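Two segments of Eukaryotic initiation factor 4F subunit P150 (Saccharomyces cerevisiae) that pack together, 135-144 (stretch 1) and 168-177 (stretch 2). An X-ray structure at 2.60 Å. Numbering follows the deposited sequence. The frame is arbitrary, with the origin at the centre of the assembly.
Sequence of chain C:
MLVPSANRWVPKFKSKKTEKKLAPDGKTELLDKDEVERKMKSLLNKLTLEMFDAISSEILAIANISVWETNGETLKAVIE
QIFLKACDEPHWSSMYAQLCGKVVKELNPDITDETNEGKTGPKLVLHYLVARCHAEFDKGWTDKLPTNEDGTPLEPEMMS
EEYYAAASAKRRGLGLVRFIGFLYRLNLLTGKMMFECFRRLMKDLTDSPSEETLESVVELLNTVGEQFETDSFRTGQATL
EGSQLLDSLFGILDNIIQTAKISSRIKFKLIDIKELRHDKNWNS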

# COMPACT_ATOMS: atom_id res chain seq x y z
N ALA C 135 14.05 -1.99 27.18
CA ALA C 135 13.05 -2.97 27.60
C ALA C 135 12.52 -3.73 26.39
O ALA C 135 12.58 -4.96 26.35
CB ALA C 135 11.92 -2.30 28.37
N GLU C 136 12.00 -3.00 25.41
CA GLU C 136 11.41 -3.64 24.24
C GLU C 136 12.47 -4.40 23.44
O GLU C 136 12.19 -5.44 22.86
CB GLU C 136 10.67 -2.61 23.38
CG GLU C 136 9.68 -1.73 24.15
CD GLU C 136 8.53 -2.51 24.78
OE1 GLU C 136 8.55 -3.76 24.73
OE2 GLU C 136 7.59 -1.89 25.31
N PHE C 137 13.69 -3.88 23.42
CA PHE C 137 14.77 -4.51 22.67
C PHE C 137 15.14 -5.84 23.30
O PHE C 137 15.24 -6.85 22.61
CB PHE C 137 16.00 -3.59 22.62
CG PHE C 137 16.99 -3.95 21.53
CD1 PHE C 137 16.73 -3.63 20.20
CD2 PHE C 137 18.18 -4.59 21.84
CE1 PHE C 137 17.64 -3.95 19.18
CE2 PHE C 137 19.09 -4.92 20.84
CZ PHE C 137 18.82 -4.59 19.51
N ASP C 138 15.33 -5.84 24.61
CA ASP C 138 15.78 -7.03 25.34
C ASP C 138 14.90 -8.25 25.12
O ASP C 138 15.40 -9.37 25.03
CB ASP C 138 15.95 -6.72 26.83
CG ASP C 138 17.07 -5.73 27.11
OD1 ASP C 138 17.61 -5.12 26.16
OD2 ASP C 138 17.42 -5.56 28.30
N LYS C 139 13.58 -8.04 25.03
CA LYS C 139 12.65 -9.12 24.69
C LYS C 139 13.14 -9.95 23.50
O LYS C 139 13.04 -11.18 23.50
CB LYS C 139 11.26 -8.57 24.37
CG LYS C 139 10.67 -7.68 25.45
CD LYS C 139 9.20 -7.43 25.17
CE LYS C 139 8.64 -6.31 26.01
NZ LYS C 139 7.26 -5.94 25.57
N GLY C 140 13.67 -9.27 22.48
CA GLY C 140 14.30 -9.95 21.35
C GLY C 140 13.34 -10.58 20.36
O GLY C 140 12.13 -10.36 20.41
N TRP C 141 13.90 -11.35 19.43
CA TRP C 141 13.13 -11.99 18.37
C TRP C 141 14.05 -12.84 17.50
O TRP C 141 15.27 -12.72 17.60
CB TRP C 141 12.37 -10.93 17.54
CG TRP C 141 13.23 -10.11 16.61
CD1 TRP C 141 13.55 -10.41 15.32
CD2 TRP C 141 13.85 -8.85 16.90
NE1 TRP C 141 14.35 -9.42 14.79
CE2 TRP C 141 14.55 -8.45 15.74
CE3 TRP C 141 13.90 -8.02 18.03
CZ2 TRP C 141 15.29 -7.27 15.67
CZ3 TRP C 141 14.62 -6.84 17.95
CH2 TRP C 141 15.30 -6.47 16.78
N THR C 142 13.48 -13.71 16.66
CA THR C 142 14.30 -14.52 15.75
C THR C 142 14.11 -14.11 14.29
O THR C 142 13.00 -13.74 13.88
CB THR C 142 14.03 -16.05 15.90
OG1 THR C 142 12.65 -16.33 15.64
CG2 THR C 142 14.41 -16.55 17.30
N ASP C 143 15.18 -14.16 13.51
CA ASP C 143 15.11 -13.82 12.10
C ASP C 143 14.48 -14.94 11.27
O ASP C 143 13.59 -14.69 10.44
CB ASP C 143 16.49 -13.47 11.54
CG ASP C 143 16.44 -13.12 10.07
OD1 ASP C 143 15.39 -12.60 9.62
OD2 ASP C 143 17.44 -13.35 9.36
N LYS C 144 14.94 -16.17 11.48
CA LYS C 144 14.45 -17.31 10.71
C LYS C 144 13.12 -17.80 11.24
O LYS C 144 13.00 -18.12 12.42
CB LYS C 144 15.47 -18.44 10.70
CG LYS C 144 16.71 -18.16 9.86
CD LYS C 144 17.55 -19.41 9.67
CE LYS C 144 18.03 -19.96 11.00
NZ LYS C 144 19.02 -21.06 10.81
N SER C 168 4.76 -12.13 14.24
CA SER C 168 4.48 -10.85 14.89
C SER C 168 5.64 -10.41 15.78
O SER C 168 5.90 -9.21 15.94
CB SER C 168 3.19 -10.95 15.69
OG SER C 168 2.12 -11.35 14.85
N ALA C 169 6.34 -11.38 16.36
CA ALA C 169 7.55 -11.11 17.11
C ALA C 169 8.64 -10.46 16.27
O ALA C 169 9.34 -9.56 16.73
CB ALA C 169 8.06 -12.39 17.71
N LYS C 170 8.81 -10.94 15.04
CA LYS C 170 9.84 -10.40 14.17
C LYS C 170 9.34 -9.08 13.63
O LYS C 170 10.02 -8.06 13.68
CB LYS C 170 10.15 -11.38 13.03
CG LYS C 170 11.19 -10.90 12.05
CD LYS C 170 11.51 -11.98 11.03
CE LYS C 170 12.40 -11.46 9.93
NZ LYS C 170 12.30 -12.33 8.73
N ARG C 171 8.12 -9.10 13.13
CA ARG C 171 7.53 -7.89 12.58
C ARG C 171 7.69 -6.75 13.59
O ARG C 171 8.19 -5.67 13.26
CB ARG C 171 6.07 -8.16 12.20
CG ARG C 171 5.26 -6.93 11.91
CD ARG C 171 3.79 -7.27 11.76
NE ARG C 171 3.13 -7.48 13.05
CZ ARG C 171 2.48 -6.53 13.72
NH1 ARG C 171 2.40 -5.30 13.24
NH2 ARG C 171 1.92 -6.82 14.89
N ARG C 172 7.31 -7.00 14.84
CA ARG C 172 7.34 -5.98 15.88
C ARG C 172 8.76 -5.58 16.27
O ARG C 172 9.03 -4.41 16.52
CB ARG C 172 6.55 -6.43 17.11
CG ARG C 172 5.05 -6.46 16.87
CD ARG C 172 4.31 -7.01 18.07
NE ARG C 172 2.88 -7.14 17.81
CZ ARG C 172 2.01 -7.67 18.66
NH1 ARG C 172 2.43 -8.13 19.83
NH2 ARG C 172 0.73 -7.75 18.34
N GLY C 173 9.66 -6.55 16.34
CA GLY C 173 11.06 -6.23 16.57
C GLY C 173 11.60 -5.31 15.49
O GLY C 173 12.18 -4.26 15.80
N LEU C 174 11.41 -5.69 14.23
CA LEU C 174 11.87 -4.89 13.10
C LEU C 174 11.17 -3.53 13.03
O LEU C 174 11.75 -2.55 12.61
CB LEU C 174 11.70 -5.66 11.78
CG LEU C 174 12.73 -6.79 11.73
CD1 LEU C 174 12.80 -7.46 10.37
CD2 LEU C 174 14.09 -6.22 12.14
N GLY C 175 9.90 -3.49 13.42
CA GLY C 175 9.20 -2.23 13.52
C GLY C 175 9.88 -1.33 14.55
O GLY C 175 9.91 -0.11 14.39
N LEU C 176 10.43 -1.93 15.59
CA LEU C 176 11.14 -1.17 16.61
C LEU C 176 12.48 -0.62 16.14
O LEU C 176 12.75 0.56 16.36
CB LEU C 176 11.32 -2.00 17.88
CG LEU C 176 12.40 -1.46 18.81
CD1 LEU C 176 11.84 -0.37 19.74
CD2 LEU C 176 12.99 -2.62 19.60
N VAL C 177 13.30 -1.45 15.51
CA VAL C 177 14.59 -0.97 14.99
C VAL C 177 14.32 0.23 14.11
O VAL C 177 15.08 1.19 14.08
CB VAL C 177 15.34 -2.02 14.15
CG1 VAL C 177 15.75 -3.22 15.00
CG2 VAL C 177 14.48 -2.46 13.03

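The polar part of this contact is carried by one residue of stretch 2, Lys170. Its side chain is fully extended, with all four chi angles t. The CA-to-CB bond points sideways, but the extended chain brings the ammonium group to Asp143. There Lys170 NZ donates a hydrogen bond to the backbone carbonyl Asp143 O at 3.2 Å. A second, weak hydrogen bond runs from Lys170 NZ to the carboxylate oxygen Asp143 OD1, also 3.2 Å. Because the two groups carry opposite charges, this second pair is also a salt bridge. Asp143 thus accepts from the same ammonium through both its main chain and its side chain. Its CA-to-CB bond points away from the helix, and chi1 is t; the carboxylate nevertheless comes back within reach. Both carboxylate oxygens and Lys170 NZ have further hydrogen bonds elsewhere in the structure, so neither charge depends on this pair alone.

The acceptors of the helix are mostly used within it. Ala169 O takes the hydrogen bond of Gly173 N at 3.1 Å. Trp141 CB packs against that same carbonyl, with Trp141 CB to Ala169 O at 3.4 Å. Lys170 O accepts from Leu174 N at 2.8 Å, and Gly173 O accepts from Val177 N at 3.0 Å. These bonds satisfy the three carbonyls and the three amides named, all in residues that Trp141 touches.

Trp141 has the largest covered area of the contact. Its CA-to-CB bond points toward the helix, chi1 is p, and its ring lies over Gly173. Gly173 CA sits 3.8 Å from the centroid of the six-membered ring of Trp141, 17° off the ring normal, which makes a CH-pi contact over the face. The absence of a side chain permits this approach: an ideal CB on Gly173 would lie 2.4 Å from Trp141 CD2, a clash. Further along the ring, Trp141 CZ2 meets Leu174 CD2 at 3.9 Å and Trp141 CH2 meets Val177 CG1 at 3.7 Å.

Leu176 extends the apolar contact to the helix of stretch 1. Leu176 CD2 lies 3.9 Å from Phe137 CD1, at the edge of the phenyl ring and near its plane. The CA-to-CB bond of Glu136 points toward stretch 2, but the end of its side chain leads away. Its carboxylate pairs within its own stretch: Lys139 NZ gives Glu136 OE1 a weak hydrogen bond at 2.7 Å, part of a salt bridge. The position of Glu136 OE1 is less certain, because it is modelled too close to a neighbour.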